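Local coordinates for protein putative thioesterase yhdA (Lactococcus lactis subsp. lactis, PDB 3GEK) that is a putative thioesterase of the PaaI family and probably hydrolyses an acyl-CoA such as 1,4-dihydroxy-2-naphthoyl-CoA, at residues Met34-Ser37 with Asp38-Gln42. The protein carries 7 engineered substitutions. Sequence-based numbering, arbitrary orientation.
Sequences MILS and DFHAQ
Met-34, deposited as selenomethionine, meets His-40 where the chain folds back after strand 28-35. Its chain leaves with CG anti to the backbone N (chi1 178°) and bends near the tip, setting SE 3.8 Å from ND1 of His-40; the approach to the ring is oblique. Ile-35 contributes only backbone: its O lies 3.2 Å from His-40 NE2, but the angle is too poor for a hydrogen bond. At Leu-36, the methyl CD2 sits over one face of the imidazole, 4.0 Å from the His-40 ring centroid, a CH-pi contact offset toward the rim. Phe-39 CD2 covers the opposite face, 3.8 Å above the His-40 ring plane and over its centre, so the ring is clamped between aliphatic and aromatic carbon. Ser-37 organises the backbone. Its O accepts the His-40 N-H at 3.1 Å, closing a beta turn. Its OG, placed between backbone N and carbonyl carbon (chi1 70°), takes the Phe-39 N-H at 3.2 Å in an ST turn. Replacing His-40 by an alanine is likely to open a gap between Leu-36 and Phe-39 and deprive the selenium of its aromatic neighbour. The turn lies in the loop joining strand 28-35 to helix 49-68 of the hotdog fold; Phe-39 also packs on Gln-6 of the second subunit, and Leu-36 and Met-34 hydrogen-bond through their backbones to Gly-91 and Val-93. The chemistry thus divides the work: serine oxygens fix the 3-10 turn after strand 28-35, and nonpolar contacts hold the imidazole.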
HETATM    1  N   MSE A  34     -22.485   6.104  -2.936  1.00 45.84           N
HETATM    2  CA  MSE A  34     -22.263   6.529  -4.308  1.00 46.62           C
HETATM    3  C   MSE A  34     -23.257   5.827  -5.224  1.00 45.39           C
HETATM    4  O   MSE A  34     -23.249   4.601  -5.331  1.00 45.31           O
HETATM    5  CB  MSE A  34     -20.825   6.251  -4.747  1.00 46.28           C
HETATM    6  CG  MSE A  34     -20.550   6.636  -6.195  1.00 47.08           C
HETATM    7 SE   MSE A  34     -18.656   6.594  -6.619  1.00 51.33          SE
HETATM    8  CE  MSE A  34     -18.423   4.647  -6.711  1.00 48.83           C
ATOM      9  N   ILE A  35     -24.098   6.609  -5.868  1.00 44.59           N
ATOM     10  CA  ILE A  35     -25.131   6.083  -6.758  1.00 44.07           C
ATOM     11  C   ILE A  35     -24.557   5.824  -8.150  1.00 43.65           C
ATOM     12  O   ILE A  35     -24.064   6.741  -8.806  1.00 43.34           O
ATOM     13  CB  ILE A  35     -26.334   7.040  -6.862  1.00 43.94           C
ATOM     14  CG1 ILE A  35     -26.752   7.528  -5.468  1.00 44.09           C
ATOM     15  CG2 ILE A  35     -27.491   6.368  -7.612  1.00 43.81           C
ATOM     16  CD1 ILE A  35     -27.757   8.674  -5.491  1.00 44.12           C
ATOM     17  N   LEU A  36     -24.651   4.574  -8.595  1.00 43.38           N
ATOM     18  CA  LEU A  36     -23.978   4.128  -9.819  1.00 43.43           C
ATOM     19  C   LEU A  36     -24.808   4.289 -11.090  1.00 43.62           C
ATOM     20  O   LEU A  36     -26.021   4.067 -11.097  1.00 43.51           O
ATOM     21  CB  LEU A  36     -23.496   2.671  -9.677  1.00 43.02           C
ATOM     22  CG  LEU A  36     -22.654   2.347  -8.429  1.00 42.25           C
ATOM     23  CD1 LEU A  36     -22.374   0.856  -8.316  1.00 41.62           C
ATOM     24  CD2 LEU A  36     -21.359   3.131  -8.424  1.00 39.90           C
ATOM     25  N   SER A  37     -24.120   4.696 -12.154  1.00 44.13           N
ATOM     26  CA  SER A  37     -24.628   4.662 -13.527  1.00 44.57           C
ATOM     27  C   SER A  37     -23.515   4.114 -14.413  1.00 44.81           C
ATOM     28  O   SER A  37     -22.506   3.624 -13.902  1.00 44.57           O
ATOM     29  CB  SER A  37     -25.019   6.063 -13.995  1.00 44.53           C
ATOM     30  OG  SER A  37     -23.869   6.875 -14.169  1.00 44.98           O
ATOM     31  N   ASP A  38     -23.693   4.217 -15.732  1.00 45.34           N
ATOM     32  CA  ASP A  38     -22.683   3.799 -16.711  1.00 45.94           C
ATOM     33  C   ASP A  38     -21.386   4.591 -16.582  1.00 45.81           C
ATOM     34  O   ASP A  38     -20.321   4.114 -16.969  1.00 46.06           O
ATOM     35  CB  ASP A  38     -23.220   3.927 -18.140  1.00 46.47           C
ATOM     36  CG  ASP A  38     -23.487   5.377 -18.546  1.00 48.21           C
ATOM     37  OD1 ASP A  38     -22.811   5.862 -19.486  1.00 50.36           O
ATOM     38  OD2 ASP A  38     -24.367   6.028 -17.930  1.00 49.10           O
ATOM     39  N   PHE A  39     -21.492   5.803 -16.040  1.00 45.61           N
ATOM     40  CA  PHE A  39     -20.335   6.641 -15.749  1.00 45.19           C
ATOM     41  C   PHE A  39     -19.279   5.858 -14.972  1.00 45.18           C
ATOM     42  O   PHE A  39     -18.085   6.008 -15.222  1.00 45.11           O
ATOM     43  CB  PHE A  39     -20.765   7.892 -14.962  1.00 44.96           C
ATOM     44  CG  PHE A  39     -19.616   8.773 -14.533  1.00 44.17           C
ATOM     45  CD1 PHE A  39     -19.040   9.675 -15.423  1.00 44.19           C
ATOM     46  CD2 PHE A  39     -19.116   8.701 -13.243  1.00 43.57           C
ATOM     47  CE1 PHE A  39     -17.979  10.492 -15.031  1.00 43.98           C
ATOM     48  CE2 PHE A  39     -18.057   9.513 -12.841  1.00 44.03           C
ATOM     49  CZ  PHE A  39     -17.485  10.408 -13.740  1.00 44.07           C
ATOM     50  N   HIS A  40     -19.735   5.009 -14.053  1.00 45.21           N
ATOM     51  CA  HIS A  40     -18.855   4.282 -13.139  1.00 45.47           C
ATOM     52  C   HIS A  40     -18.397   2.917 -13.677  1.00 45.94           C
ATOM     53  O   HIS A  40     -17.645   2.207 -13.009  1.00 45.88           O
ATOM     54  CB  HIS A  40     -19.539   4.095 -11.775  1.00 45.31           C
ATOM     55  CG  HIS A  40     -20.215   5.324 -11.253  1.00 44.68           C
ATOM     56  ND1 HIS A  40     -19.719   6.053 -10.195  1.00 45.10           N
ATOM     57  CD2 HIS A  40     -21.359   5.943 -11.632  1.00 44.34           C
ATOM     58  CE1 HIS A  40     -20.526   7.068  -9.945  1.00 44.10           C
ATOM     59  NE2 HIS A  40     -21.525   7.028 -10.807  1.00 44.34           N
ATOM     60  N   ALA A  41     -18.838   2.557 -14.882  1.00 46.50           N
ATOM     61  CA  ALA A  41     -18.615   1.212 -15.412  1.00 47.14           C
ATOM     62  C   ALA A  41     -17.228   1.002 -16.014  1.00 47.72           C
ATOM     63  O   ALA A  41     -16.623   1.933 -16.551  1.00 47.86           O
ATOM     64  CB  ALA A  41     -19.695   0.859 -16.426  1.00 47.02           C
ATOM     65  N   GLN A  42     -16.727  -0.228 -15.897  1.00 48.31           N
ATOM     66  CA  GLN A  42     -15.567  -0.680 -16.671  1.00 49.03           C
ATOM     67  C   GLN A  42     -16.031  -1.663 -17.780  1.00 49.51           C
ATOM     68  O   GLN A  42     -17.187  -2.111 -17.757  1.00 49.55           O
ATOM     69  CB  GLN A  42     -14.457  -1.233 -15.753  1.00 49.12           C
ATOM     70  CG  GLN A  42     -14.861  -2.357 -14.807  1.00 49.74           C
ATOM     71  CD  GLN A  42     -14.916  -3.700 -15.506  1.00 50.90           C
ATOM     72  OE1 GLN A  42     -13.890  -4.242 -15.923  1.00 51.63           O
ATOM     73  NE2 GLN A  42     -16.117  -4.240 -15.649  1.00 50.26           N
TER